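Local coordinates for protein triacylglycerol lipase (Yarrowia lipolytica, PDB 3O0D) that probably hydrolyses the ester bonds of triacylglycerols as a secreted, glycosylated lipase of the alpha/beta-hydrolase fold, at residues K20-A25 and V185-P190; Q155-G160 and D181-T186. All blocks are in the same frame, centred on the assembly; numbering follows the deposited sequence.

Contact 1: K20-A25 and V185-P190. With K (potassium ion), chain N.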
ATOM      1  N   LYS A  20       2.710  -5.733 -11.720  1.00  7.52           N
ATOM      2  CA  LYS A  20       1.927  -4.613 -12.222  1.00  6.34           C
ATOM      3  C   LYS A  20       1.719  -3.460 -11.210  1.00  6.24           C
ATOM      4  O   LYS A  20       1.999  -2.263 -11.594  1.00  9.13           O
ATOM      5  CB  LYS A  20       0.550  -5.115 -12.742  1.00  8.10           C
ATOM      6  CG  LYS A  20      -0.367  -3.927 -13.054  1.00  8.86           C
ATOM      7  CD  LYS A  20      -1.716  -4.548 -13.569  1.00 12.21           C
ATOM      8  CE  LYS A  20      -2.767  -3.448 -13.627  1.00 12.50           C
ATOM      9  NZ  LYS A  20      -4.075  -3.991 -14.158  1.00 12.14           N
ATOM     10  N   TYR A  21       1.327  -3.846  -9.999  1.00  6.83           N
ATOM     11  CA  TYR A  21       1.027  -2.812  -8.945  1.00  8.73           C
ATOM     12  C   TYR A  21       2.397  -2.246  -8.492  1.00 10.24           C
ATOM     13  O   TYR A  21       2.544  -0.995  -8.237  1.00 10.64           O
ATOM     14  CB  TYR A  21       0.085  -3.287  -7.803  1.00  8.69           C
ATOM     15  CG  TYR A  21      -1.269  -3.464  -8.442  1.00 10.87           C
ATOM     16  CD1 TYR A  21      -2.084  -2.346  -8.699  1.00 11.86           C
ATOM     17  CD2 TYR A  21      -1.655  -4.706  -8.905  1.00 10.41           C
ATOM     18  CE1 TYR A  21      -3.238  -2.455  -9.368  1.00 12.80           C
ATOM     19  CE2 TYR A  21      -2.867  -4.810  -9.608  1.00 13.80           C
ATOM     20  CZ  TYR A  21      -3.614  -3.680  -9.830  1.00 12.34           C
ATOM     21  OH  TYR A  21      -4.794  -3.779 -10.518  1.00 16.12           O
ATOM     22  N   ALA A  22       3.435  -3.055  -8.488  1.00  8.44           N
ATOM     23  CA  ALA A  22       4.698  -2.427  -8.169  1.00  9.87           C
ATOM     24  C   ALA A  22       5.081  -1.341  -9.153  1.00  9.74           C
ATOM     25  O   ALA A  22       5.665  -0.320  -8.788  1.00  9.13           O
ATOM     26  CB  ALA A  22       5.871  -3.521  -8.089  1.00  7.85           C
ATOM     27  N   ARG A  23       4.832  -1.576 -10.431  1.00  7.34           N
ATOM     28  CA  ARG A  23       5.119  -0.576 -11.405  1.00  6.07           C
ATOM     29  C   ARG A  23       4.245   0.687 -11.239  1.00  8.45           C
ATOM     30  O   ARG A  23       4.726   1.735 -11.341  1.00  8.70           O
ATOM     31  CB  ARG A  23       4.946  -1.059 -12.841  1.00  6.71           C
ATOM     32  CG  ARG A  23       5.783  -2.237 -13.278  1.00  7.72           C
ATOM     33  CD  ARG A  23       5.666  -2.377 -14.786  1.00 13.08           C
ATOM     34  NE  ARG A  23       6.162  -3.621 -15.307  1.00 14.08           N
ATOM     35  CZ  ARG A  23       7.424  -3.894 -15.532  1.00 15.40           C
ATOM     36  NH1 ARG A  23       8.366  -3.022 -15.308  1.00 16.62           N
ATOM     37  NH2 ARG A  23       7.721  -5.062 -16.017  1.00 20.74           N
ATOM     38  N   LEU A  24       2.965   0.521 -11.015  1.00  8.41           N
ATOM     39  CA  LEU A  24       2.084   1.668 -10.855  1.00  9.59           C
ATOM     40  C   LEU A  24       2.564   2.495  -9.635  1.00  8.36           C
ATOM     41  O   LEU A  24       2.508   3.756  -9.692  1.00 11.38           O
ATOM     42  CB  LEU A  24       0.631   1.254 -10.633  1.00  9.56           C
ATOM     43  CG  LEU A  24       0.076   0.792 -11.999  1.00  9.54           C
ATOM     44  CD1 LEU A  24      -1.266  -0.001 -11.683  1.00 12.58           C
ATOM     45  CD2 LEU A  24      -0.185   1.884 -13.130  1.00 10.47           C
ATOM     46  N   ALA A  25       2.881   1.793  -8.562  1.00  9.20           N
ATOM     47  CA  ALA A  25       3.435   2.534  -7.349  1.00  9.02           C
ATOM     48  C   ALA A  25       4.666   3.278  -7.673  1.00 10.71           C
ATOM     49  O   ALA A  25       4.849   4.433  -7.176  1.00 10.37           O
ATOM     50  CB  ALA A  25       3.725   1.540  -6.264  1.00  9.46           C
ATOM     51  N   VAL A 185      -3.437  -2.820  -2.939  1.00  8.91           N
ATOM     52  CA  VAL A 185      -2.162  -3.592  -2.930  1.00  7.70           C
ATOM     53  C   VAL A 185      -1.160  -2.550  -2.361  1.00  7.18           C
ATOM     54  O   VAL A 185      -0.978  -1.490  -2.947  1.00 11.17           O
ATOM     55  CB  VAL A 185      -1.694  -3.919  -4.361  1.00  8.70           C
ATOM     56  CG1 VAL A 185      -0.297  -4.641  -4.310  1.00  9.69           C
ATOM     57  CG2 VAL A 185      -2.758  -4.944  -5.037  1.00  8.76           C
ATOM     58  N   THR A 186      -0.462  -2.953  -1.322  1.00  9.28           N
ATOM     59  CA  THR A 186       0.526  -1.993  -0.767  1.00 10.12           C
ATOM     60  C   THR A 186       1.903  -2.645  -0.911  1.00  9.14           C
ATOM     61  O   THR A 186       1.998  -3.873  -0.936  1.00  9.90           O
ATOM     62  CB  THR A 186       0.199  -1.714   0.733  1.00  7.84           C
ATOM     63  OG1 THR A 186       0.508  -2.791   1.564  1.00 10.41           O
ATOM     64  CG2 THR A 186      -1.342  -1.379   0.949  1.00 14.39           C
ATOM     65  N   LEU A 187       2.958  -1.819  -0.891  1.00  8.22           N
ATOM     66  CA  LEU A 187       4.337  -2.375  -0.972  1.00  7.36           C
ATOM     67  C   LEU A 187       5.149  -1.656   0.099  1.00  7.14           C
ATOM     68  O   LEU A 187       5.151  -0.411   0.147  1.00 10.75           O
ATOM     69  CB  LEU A 187       4.909  -2.071  -2.349  1.00  7.87           C
ATOM     70  CG  LEU A 187       4.053  -2.691  -3.504  1.00  8.62           C
ATOM     71  CD1 LEU A 187       3.239  -1.576  -4.240  1.00  9.84           C
ATOM     72  CD2 LEU A 187       5.052  -3.293  -4.614  1.00 10.51           C
ATOM     73  N   GLY A 188       5.844  -2.451   0.909  1.00  9.19           N
ATOM     74  CA  GLY A 188       6.783  -1.871   1.860  1.00  8.51           C
ATOM     75  C   GLY A 188       5.940  -1.050   2.910  1.00 11.19           C
ATOM     76  O   GLY A 188       6.387   0.037   3.325  1.00 10.72           O
ATOM     77  N   GLN A 189       4.731  -1.519   3.199  1.00 10.62           N
ATOM     78  CA  GLN A 189       3.827  -0.730   4.078  1.00 11.02           C
ATOM     79  C   GLN A 189       4.091  -0.897   5.546  1.00  8.51           C
ATOM     80  O   GLN A 189       4.150  -1.996   6.065  1.00 10.33           O
ATOM     81  CB  GLN A 189       2.407  -1.214   3.778  1.00 11.09           C
ATOM     82  CG  GLN A 189       1.257  -0.454   4.634  1.00 11.32           C
ATOM     83  CD  GLN A 189       0.220  -1.469   4.995  1.00 14.01           C
ATOM     84  OE1 GLN A 189      -0.294  -2.143   4.082  1.00 12.21           O
ATOM     85  NE2 GLN A 189      -0.023  -1.677   6.295  1.00 11.83           N
ATOM     86  N   PRO A 190       4.223   0.224   6.298  1.00 10.32           N
ATOM     87  CA  PRO A 190       4.477   0.127   7.736  1.00 13.22           C
ATOM     88  C   PRO A 190       3.202  -0.337   8.486  1.00 12.74           C
ATOM     89  O   PRO A 190       2.083  -0.352   7.846  1.00 12.85           O
ATOM     90  CB  PRO A 190       4.876   1.593   8.105  1.00 10.61           C
ATOM     91  CG  PRO A 190       4.129   2.486   7.096  1.00 13.69           C
ATOM     92  CD  PRO A 190       4.124   1.580   5.770  1.00  9.74           C
TER
HETATM   93  K     K N 308      -1.474  -3.162   8.671  1.00 21.57           K
HETATM   94  O   HOH W   1      -2.378  -2.335  11.524  1.00 28.15           O
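Helix 12-27 of this alpha/beta-hydrolase lies against one face of the central mixed sheet, and here one turn and a half of it, Lys20-Ala25, rests on strand 183-187 near the centre of the molecule. The two short axes approach to 8.9 Å and cross at 66°. Two strand residues meet the helix, Val185 and Leu187, because Thr186 between them faces the other way and the chain turns off at Gly188. The helix backbone points Tyr21 CB at the isopropyl group of Val185, with Tyr21 CB 3.8 Å from Val185 CG1. A chi1 of -69° puts Tyr21 CG beside the backbone N, which lays one face of the ring against the second methyl, Val185 CG2, 4.0 Å from Tyr21 CG. The ring thus lies on the beta-branched side chain with its near end, while its hydroxyl reaches on to hydrogen-bond Gln80.

Leu187 sends its two methyls to different residues of the helix. Leu187 CD2 meets Ala22 CB at 3.6 Å, and Leu187 CD1 meets Ala25 CB at 3.7 Å, so the leucine fork spans positions three apart on the helix. Small alanines suit both places because a branched tip must come close to the helix backbone; Leu187 CD2 is just 3.7 Å from Ala22 CA. Ile225 of strand 222-227 packs beside both strand residues. Past the strand, Gly188 turns the chain with a positive phi of 66°, and Gln189 leads toward a potassium ion that His243 also binds, away from the helix.

No hydrogen bond crosses between the segments. With every touching residue buried, the helix is held to the sheet here by close-fitting methyl groups and one aromatic face, while the phenol finds its polar partner on a different strand.

Contact 2: Q155-G160 and D181-T186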
ATOM      1  N   GLN A 155     -13.245  -1.251 -12.058  1.00 12.16           N
ATOM      2  CA  GLN A 155     -12.810  -1.698 -10.718  1.00 14.65           C
ATOM      3  C   GLN A 155     -11.859  -0.591 -10.222  1.00 13.61           C
ATOM      4  O   GLN A 155     -10.984  -0.146 -10.984  1.00 14.55           O
ATOM      5  CB  GLN A 155     -11.959  -2.986 -10.795  1.00 13.81           C
ATOM      6  CG  GLN A 155     -11.462  -3.448  -9.435  1.00 21.29           C
ATOM      7  CD  GLN A 155     -10.576  -4.686  -9.477  1.00 26.54           C
ATOM      8  OE1 GLN A 155      -9.636  -4.774 -10.289  1.00 28.60           O
ATOM      9  NE2 GLN A 155     -10.867  -5.641  -8.610  1.00 24.15           N
ATOM     10  N   ILE A 156     -11.996  -0.194  -8.962  1.00 11.53           N
ATOM     11  CA  ILE A 156     -11.102   0.789  -8.318  0.50 11.87           C
ATOM     12  C   ILE A 156      -9.954   0.021  -7.697  1.00 10.38           C
ATOM     13  O   ILE A 156     -10.182  -0.947  -6.974  1.00 13.74           O
ATOM     14  CB  ILE A 156     -11.891   1.485  -7.197  0.50 11.83           C
ATOM     15  CG1 ILE A 156     -13.078   2.254  -7.785  0.50 13.98           C
ATOM     16  CG2 ILE A 156     -10.974   2.410  -6.333  0.50 11.76           C
ATOM     17  CD1 ILE A 156     -14.217   2.495  -6.757  0.50 11.79           C
ATOM     18  N   ALA A 157      -8.717   0.465  -7.968  1.00 12.96           N
ATOM     19  CA  ALA A 157      -7.527  -0.163  -7.379  1.00  7.60           C
ATOM     20  C   ALA A 157      -6.664   0.932  -6.729  1.00  8.66           C
ATOM     21  O   ALA A 157      -6.379   1.946  -7.419  1.00 11.07           O
ATOM     22  CB  ALA A 157      -6.660  -0.852  -8.484  1.00 12.21           C
ATOM     23  N   VAL A 158      -6.312   0.700  -5.455  1.00  8.23           N
ATOM     24  CA  VAL A 158      -5.513   1.705  -4.703  1.00  7.62           C
ATOM     25  C   VAL A 158      -4.181   1.042  -4.412  1.00  7.50           C
ATOM     26  O   VAL A 158      -4.172  -0.069  -3.893  1.00 10.38           O
ATOM     27  CB  VAL A 158      -6.173   2.104  -3.425  1.00 11.29           C
ATOM     28  CG1 VAL A 158      -5.476   3.393  -2.889  1.00 13.87           C
ATOM     29  CG2 VAL A 158      -7.636   2.443  -3.783  1.00 14.94           C
ATOM     30  N   THR A 159      -3.104   1.736  -4.751  1.00  9.62           N
ATOM     31  CA  THR A 159      -1.756   1.160  -4.469  1.00  9.88           C
ATOM     32  C   THR A 159      -0.783   2.235  -4.012  1.00 10.99           C
ATOM     33  O   THR A 159      -0.960   3.396  -4.249  1.00 11.04           O
ATOM     34  CB  THR A 159      -1.229   0.309  -5.686  1.00 11.90           C
ATOM     35  OG1 THR A 159      -0.034  -0.417  -5.288  1.00 13.21           O
ATOM     36  CG2 THR A 159      -0.892   1.172  -6.805  1.00 12.13           C
ATOM     37  N   GLY A 160       0.231   1.795  -3.300  1.00  9.85           N
ATOM     38  CA  GLY A 160       1.293   2.795  -2.944  1.00 11.76           C
ATOM     39  C   GLY A 160       2.410   2.031  -2.268  1.00  8.79           C
ATOM     40  O   GLY A 160       2.223   0.974  -1.651  1.00  8.21           O
ATOM     41  N   ASP A 181     -15.907  -1.383  -3.752  1.00 18.34           N
ATOM     42  CA  ASP A 181     -15.301  -2.714  -3.624  1.00 16.49           C
ATOM     43  C   ASP A 181     -13.827  -2.629  -4.199  1.00 14.55           C
ATOM     44  O   ASP A 181     -13.506  -3.230  -5.254  1.00 15.71           O
ATOM     45  CB  ASP A 181     -16.107  -3.689  -4.496  1.00 16.92           C
ATOM     46  CG  ASP A 181     -15.691  -5.109  -4.349  1.00 22.11           C
ATOM     47  OD1 ASP A 181     -14.961  -5.481  -3.426  1.00 26.62           O
ATOM     48  OD2 ASP A 181     -16.093  -5.942  -5.233  1.00 27.12           O
ATOM     49  N   PRO A 182     -12.991  -1.834  -3.569  1.00 13.28           N
ATOM     50  CA  PRO A 182     -11.684  -1.549  -4.103  1.00 13.65           C
ATOM     51  C   PRO A 182     -10.745  -2.753  -4.008  1.00 11.42           C
ATOM     52  O   PRO A 182     -10.840  -3.532  -3.054  1.00 15.35           O
ATOM     53  CB  PRO A 182     -11.203  -0.438  -3.159  1.00  9.88           C
ATOM     54  CG  PRO A 182     -11.801  -0.873  -1.827  1.00 14.91           C
ATOM     55  CD  PRO A 182     -13.224  -1.136  -2.266  1.00 15.34           C
ATOM     56  N   LEU A 183      -9.759  -2.828  -4.910  1.00  9.78           N
ATOM     57  CA  LEU A 183      -8.542  -3.686  -4.737  1.00  9.35           C
ATOM     58  C   LEU A 183      -7.469  -2.817  -4.089  1.00  7.37           C
ATOM     59  O   LEU A 183      -7.299  -1.725  -4.507  1.00 11.88           O
ATOM     60  CB  LEU A 183      -8.068  -4.088  -6.167  1.00  9.52           C
ATOM     61  CG  LEU A 183      -6.726  -4.874  -6.113  1.00  9.93           C
ATOM     62  CD1 LEU A 183      -6.643  -6.198  -5.292  1.00 12.35           C
ATOM     63  CD2 LEU A 183      -6.382  -5.034  -7.633  1.00 15.73           C
ATOM     64  N   VAL A 184      -6.817  -3.363  -3.062  1.00 10.60           N
ATOM     65  CA  VAL A 184      -5.754  -2.574  -2.317  1.00  9.28           C
ATOM     66  C   VAL A 184      -4.487  -3.426  -2.405  1.00  7.26           C
ATOM     67  O   VAL A 184      -4.506  -4.610  -2.021  1.00 10.79           O
ATOM     68  CB  VAL A 184      -6.177  -2.472  -0.865  1.00 11.20           C
ATOM     69  CG1 VAL A 184      -5.085  -1.803  -0.059  1.00 13.66           C
ATOM     70  CG2 VAL A 184      -7.421  -1.615  -0.769  1.00 17.10           C
ATOM     71  N   VAL A 185      -3.437  -2.820  -2.939  1.00  8.91           N
ATOM     72  CA  VAL A 185      -2.162  -3.592  -2.930  1.00  7.70           C
ATOM     73  C   VAL A 185      -1.160  -2.550  -2.361  1.00  7.18           C
ATOM     74  O   VAL A 185      -0.978  -1.490  -2.947  1.00 11.17           O
ATOM     75  CB  VAL A 185      -1.694  -3.919  -4.361  1.00  8.70           C
ATOM     76  CG1 VAL A 185      -0.297  -4.641  -4.310  1.00  9.69           C
ATOM     77  CG2 VAL A 185      -2.758  -4.944  -5.037  1.00  8.76           C
ATOM     78  N   THR A 186      -0.462  -2.953  -1.322  1.00  9.28           N
ATOM     79  CA  THR A 186       0.526  -1.993  -0.767  1.00 10.12           C
ATOM     80  C   THR A 186       1.903  -2.645  -0.911  1.00  9.14           C
ATOM     81  O   THR A 186       1.998  -3.873  -0.936  1.00  9.90           O
ATOM     82  CB  THR A 186       0.199  -1.714   0.733  1.00  7.84           C
ATOM     83  OG1 THR A 186       0.508  -2.791   1.564  1.00 10.41           O
ATOM     84  CG2 THR A 186      -1.342  -1.379   0.949  1.00 14.39           C
TER
HETATM   85  O   HOH W   2     -13.449  -5.039  -7.044  1.00 28.76           O
HETATM   86  O   HOH W   3     -14.115  -1.392  -7.466  1.00 21.15           O
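With OG1 anti to its backbone N (chi1 -170°), Thr159 swings its hydroxyl across to the adjoining strand and leaves CG2 in the crowded position between N and the carbonyl carbon. The hydroxyl donates to the carbonyl of Val185, Thr159 OG1 to Val185 O being 2.7 Å, and it arrives 33° above the carbonyl plane. This side-chain bond follows a regular parallel ladder. Leu183 N gives its hydrogen to Ile156 O at 2.8 Å, Val158 N to Leu183 O at 2.8 Å, and Val185 N to Val158 O at 3.0 Å, each nearly straight at its hydrogen. CA-H groups close on the same oxygens, as with Ala157 CA to Leu183 O at 3.3 Å.

At the strand entrance Gln155 runs extended, CG anti to N (chi1 178°), so that its NE2 lies over Leu183 CB at 4.0 Å. Its OE1 is hydrogen-bonded to Gln80 NE2, which helps fix the amide, and a water accepts from Gln155 NE2 and donates to Asp181 O. The strands have spread here, Ile156 N standing 5.0 Å from Asp181 O, and a second water between these two atoms replaces the direct rung.

Valines, leucine and isoleucine fit a strand buried from both sides, and Gly160 begins what is probably the nucleophile elbow, with Ser162. Ala157, Thr159, Leu183 and Val185 face helix 12-27, where Tyr21 touches all four; Ile156, Val158 and Pro182 meet helix 163-177, the crossover of this beta-alpha-beta unit, and strands 80-87 and 222-227 flank the pair.

Strand 183-187 is common to both contacts, which share Val185 and Thr186 and have centres about 10 Å apart. Along the chain helix 12-27 comes first, then strand 155-161, then strand 183-187, where both contacts end. Contact 2 joins neighbouring strands within the central sheet; contact 1 lays a helix from the N-terminal region upon it. They also touch directly: Leu187 N lies 3.0 Å from Gly160 O, a probable hydrogen bond that continues the ladder, and Leu187 CD1 packs 3.6 Å from Thr159 OG1. Together they tie the early helix to the two strands beside the probable nucleophile elbow in the core of the lipase.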